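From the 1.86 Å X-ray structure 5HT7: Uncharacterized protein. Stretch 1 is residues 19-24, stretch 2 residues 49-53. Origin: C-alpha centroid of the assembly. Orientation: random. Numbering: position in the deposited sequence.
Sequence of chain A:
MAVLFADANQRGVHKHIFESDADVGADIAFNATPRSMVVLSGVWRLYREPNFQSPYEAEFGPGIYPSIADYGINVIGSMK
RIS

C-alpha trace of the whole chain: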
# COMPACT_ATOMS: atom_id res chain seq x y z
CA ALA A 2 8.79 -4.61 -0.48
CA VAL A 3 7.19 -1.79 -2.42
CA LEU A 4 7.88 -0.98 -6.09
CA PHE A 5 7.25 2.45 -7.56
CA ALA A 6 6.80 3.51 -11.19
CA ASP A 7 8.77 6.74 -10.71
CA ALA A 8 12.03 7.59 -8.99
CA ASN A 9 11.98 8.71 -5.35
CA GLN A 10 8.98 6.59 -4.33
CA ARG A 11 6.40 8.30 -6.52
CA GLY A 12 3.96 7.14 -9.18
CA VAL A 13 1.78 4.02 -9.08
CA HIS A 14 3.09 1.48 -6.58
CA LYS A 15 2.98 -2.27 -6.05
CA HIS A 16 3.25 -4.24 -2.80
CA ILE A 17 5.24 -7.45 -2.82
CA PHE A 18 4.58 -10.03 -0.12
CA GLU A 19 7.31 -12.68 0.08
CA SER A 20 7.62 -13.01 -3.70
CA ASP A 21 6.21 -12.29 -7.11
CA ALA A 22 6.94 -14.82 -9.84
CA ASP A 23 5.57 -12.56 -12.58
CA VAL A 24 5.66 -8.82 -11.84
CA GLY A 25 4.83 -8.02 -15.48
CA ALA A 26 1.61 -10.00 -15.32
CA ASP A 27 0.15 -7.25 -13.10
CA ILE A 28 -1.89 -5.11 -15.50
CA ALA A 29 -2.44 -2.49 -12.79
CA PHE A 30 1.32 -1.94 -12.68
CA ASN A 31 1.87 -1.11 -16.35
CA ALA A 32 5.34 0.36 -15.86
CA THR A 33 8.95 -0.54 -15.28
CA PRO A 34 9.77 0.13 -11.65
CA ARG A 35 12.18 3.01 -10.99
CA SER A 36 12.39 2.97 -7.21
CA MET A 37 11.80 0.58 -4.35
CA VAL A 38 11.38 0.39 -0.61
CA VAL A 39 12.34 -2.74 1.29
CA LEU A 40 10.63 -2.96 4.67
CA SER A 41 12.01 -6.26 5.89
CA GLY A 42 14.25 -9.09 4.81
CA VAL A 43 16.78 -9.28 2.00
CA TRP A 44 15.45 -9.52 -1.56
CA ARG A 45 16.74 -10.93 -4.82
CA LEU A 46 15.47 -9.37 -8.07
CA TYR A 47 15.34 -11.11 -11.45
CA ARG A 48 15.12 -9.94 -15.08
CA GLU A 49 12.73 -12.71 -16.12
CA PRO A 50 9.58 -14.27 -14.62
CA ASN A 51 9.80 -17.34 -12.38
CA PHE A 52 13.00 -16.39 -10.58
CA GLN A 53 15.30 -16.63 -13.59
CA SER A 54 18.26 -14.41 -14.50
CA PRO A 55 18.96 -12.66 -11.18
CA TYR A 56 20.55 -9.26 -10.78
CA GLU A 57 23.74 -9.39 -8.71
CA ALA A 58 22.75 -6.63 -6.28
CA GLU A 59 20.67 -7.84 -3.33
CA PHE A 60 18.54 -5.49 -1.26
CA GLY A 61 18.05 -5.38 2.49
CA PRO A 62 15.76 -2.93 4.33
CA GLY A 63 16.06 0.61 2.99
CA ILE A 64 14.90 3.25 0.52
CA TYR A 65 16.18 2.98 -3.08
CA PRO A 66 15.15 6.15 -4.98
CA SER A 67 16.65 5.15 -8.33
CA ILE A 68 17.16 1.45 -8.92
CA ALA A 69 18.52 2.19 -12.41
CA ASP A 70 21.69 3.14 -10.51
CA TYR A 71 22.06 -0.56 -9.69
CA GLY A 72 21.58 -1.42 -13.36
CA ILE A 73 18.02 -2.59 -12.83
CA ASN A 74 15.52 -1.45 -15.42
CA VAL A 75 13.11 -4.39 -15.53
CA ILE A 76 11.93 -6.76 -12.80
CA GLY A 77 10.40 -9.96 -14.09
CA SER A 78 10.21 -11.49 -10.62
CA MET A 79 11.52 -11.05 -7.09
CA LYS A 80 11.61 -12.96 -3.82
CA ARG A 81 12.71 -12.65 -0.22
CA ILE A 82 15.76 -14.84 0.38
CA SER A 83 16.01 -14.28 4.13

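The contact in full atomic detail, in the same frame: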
# COMPACT_ATOMS: atom_id res chain seq x y z
N GLU A 19 6.48 -11.47 0.18
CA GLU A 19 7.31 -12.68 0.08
C GLU A 19 7.92 -12.89 -1.30
O GLU A 19 9.13 -13.06 -1.42
CB GLU A 19 6.51 -13.92 0.48
CG GLU A 19 6.38 -14.09 1.98
CD GLU A 19 7.72 -14.21 2.65
OE1 GLU A 19 8.53 -15.05 2.19
OE2 GLU A 19 7.97 -13.47 3.62
N SER A 20 7.10 -12.87 -2.34
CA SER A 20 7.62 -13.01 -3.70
C SER A 20 6.60 -12.62 -4.73
O SER A 20 5.41 -12.48 -4.43
CB SER A 20 8.05 -14.46 -3.95
OG SER A 20 6.96 -15.33 -3.77
N ASP A 21 7.08 -12.43 -5.96
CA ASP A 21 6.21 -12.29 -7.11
C ASP A 21 6.89 -12.96 -8.29
O ASP A 21 7.93 -12.49 -8.74
CB ASP A 21 5.92 -10.81 -7.41
CG ASP A 21 4.83 -10.63 -8.45
OD1 ASP A 21 4.65 -11.54 -9.30
OD2 ASP A 21 4.13 -9.59 -8.43
N ALA A 22 6.31 -14.05 -8.78
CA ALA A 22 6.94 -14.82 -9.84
C ALA A 22 6.73 -14.19 -11.21
O ALA A 22 7.29 -14.65 -12.20
CB ALA A 22 6.42 -16.28 -9.85
N ASP A 23 5.91 -13.14 -11.29
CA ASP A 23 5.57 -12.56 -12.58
C ASP A 23 5.09 -11.13 -12.42
O ASP A 23 3.91 -10.86 -12.55
CB ASP A 23 4.50 -13.43 -13.25
CG ASP A 23 4.46 -13.27 -14.77
OD1 ASP A 23 5.29 -12.56 -15.35
OD2 ASP A 23 3.57 -13.91 -15.37
N VAL A 24 6.02 -10.22 -12.11
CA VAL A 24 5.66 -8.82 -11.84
C VAL A 24 4.93 -8.22 -13.05
O VAL A 24 3.93 -7.50 -12.89
CB VAL A 24 6.90 -7.96 -11.51
CG1 VAL A 24 6.53 -6.48 -11.48
CG2 VAL A 24 7.51 -8.37 -10.18
N GLU A 49 13.78 -11.92 -15.50
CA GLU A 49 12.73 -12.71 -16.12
C GLU A 49 11.74 -13.23 -15.08
O GLU A 49 12.05 -13.27 -13.90
CB GLU A 49 13.35 -13.89 -16.91
CG GLU A 49 14.17 -13.45 -18.11
CD GLU A 49 14.80 -14.61 -18.86
OE1 GLU A 49 14.52 -15.77 -18.51
OE2 GLU A 49 15.56 -14.34 -19.81
N PRO A 50 10.54 -13.64 -15.53
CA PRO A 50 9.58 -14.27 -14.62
C PRO A 50 10.13 -15.55 -14.01
O PRO A 50 11.11 -16.09 -14.54
CB PRO A 50 8.39 -14.59 -15.53
CG PRO A 50 8.51 -13.64 -16.67
CD PRO A 50 9.98 -13.43 -16.88
N ASN A 51 9.53 -16.01 -12.91
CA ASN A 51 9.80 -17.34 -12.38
C ASN A 51 11.22 -17.49 -11.88
O ASN A 51 11.83 -18.57 -12.00
CB ASN A 51 9.49 -18.40 -13.43
CG ASN A 51 8.04 -18.41 -13.83
OD1 ASN A 51 7.70 -18.41 -15.01
ND2 ASN A 51 7.16 -18.40 -12.84
N PHE A 52 11.74 -16.40 -11.32
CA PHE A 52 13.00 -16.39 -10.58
C PHE A 52 14.16 -16.86 -11.44
O PHE A 52 14.98 -17.67 -11.01
CB PHE A 52 12.84 -17.23 -9.31
CG PHE A 52 11.55 -16.97 -8.58
CD1 PHE A 52 11.29 -15.71 -8.06
CD2 PHE A 52 10.59 -17.95 -8.47
CE1 PHE A 52 10.09 -15.45 -7.41
CE2 PHE A 52 9.39 -17.71 -7.82
CZ PHE A 52 9.14 -16.45 -7.28
N GLN A 53 14.22 -16.33 -12.66
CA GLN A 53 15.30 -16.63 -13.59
C GLN A 53 16.04 -15.35 -13.98
O GLN A 53 15.44 -14.28 -14.09
CB GLN A 53 14.75 -17.35 -14.82
CG GLN A 53 14.20 -18.75 -14.47
CD GLN A 53 13.60 -19.46 -15.66
OE1 GLN A 53 14.17 -19.46 -16.75
NE2 GLN A 53 12.46 -20.10 -15.46

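The contact is small, burying 252 Å² summed over both sides, and a single hydrogen bond crosses it. Glu 19 takes no part; its side chain stays out of reach of stretch 2. The contact begins at Ser 20, whose CA-to-CB bond points toward stretch 2 and whose CB lies 4.0 Å from Phe 52 CZ. A small side chain fits here, where the tip of the aromatic ring already approaches its first carbon.

The CA-to-CB bond of Asp 21 points away from stretch 2, and its contribution across the gap is through the backbone, with Asp 21 O 3.9 Å from Phe 52 CE1. Its carboxylate works locally instead. With chi1 at -170° (t), Asp 21 OD1 accepts a hydrogen bond from Asp 23 N at 2.8 Å and 160°, tying together the turn that carries Ala 22; both carboxylate oxygens are also satisfied elsewhere in the structure.

Ala 22 is the centre of the contact, with 74 Å² covered, the largest share of any residue. Ala 22 O accepts the hydrogen bond from Asn 51 N at 2.7 Å, with an N-H...acceptor angle of 155°, and the same oxygen lies 3.4 Å from Pro 50 CA. Asn 51 has phi/psi of 65/35, a positive-phi conformation that asparagine tolerates better than most residues; Phe 52, at 59/46, shares that region. The methyl group of Ala 22 gives the apolar contact, Ala 22 CB to Phe 52 CZ at 3.7 Å, and Ala 22 CB also meets Asn 51 ND2 at 3.7 Å. Phe 52, at chi1 -44° (m), brings the end of its ring nearer than its sideways CA-to-CB bond would suggest; the approach to the ring is oblique, and 62 Å² of the residue is covered.

Asp 23 adds a contact with the ring of Pro 50, Asp 23 OD1 lying 3.6 Å from Pro 50 CG in simple packing.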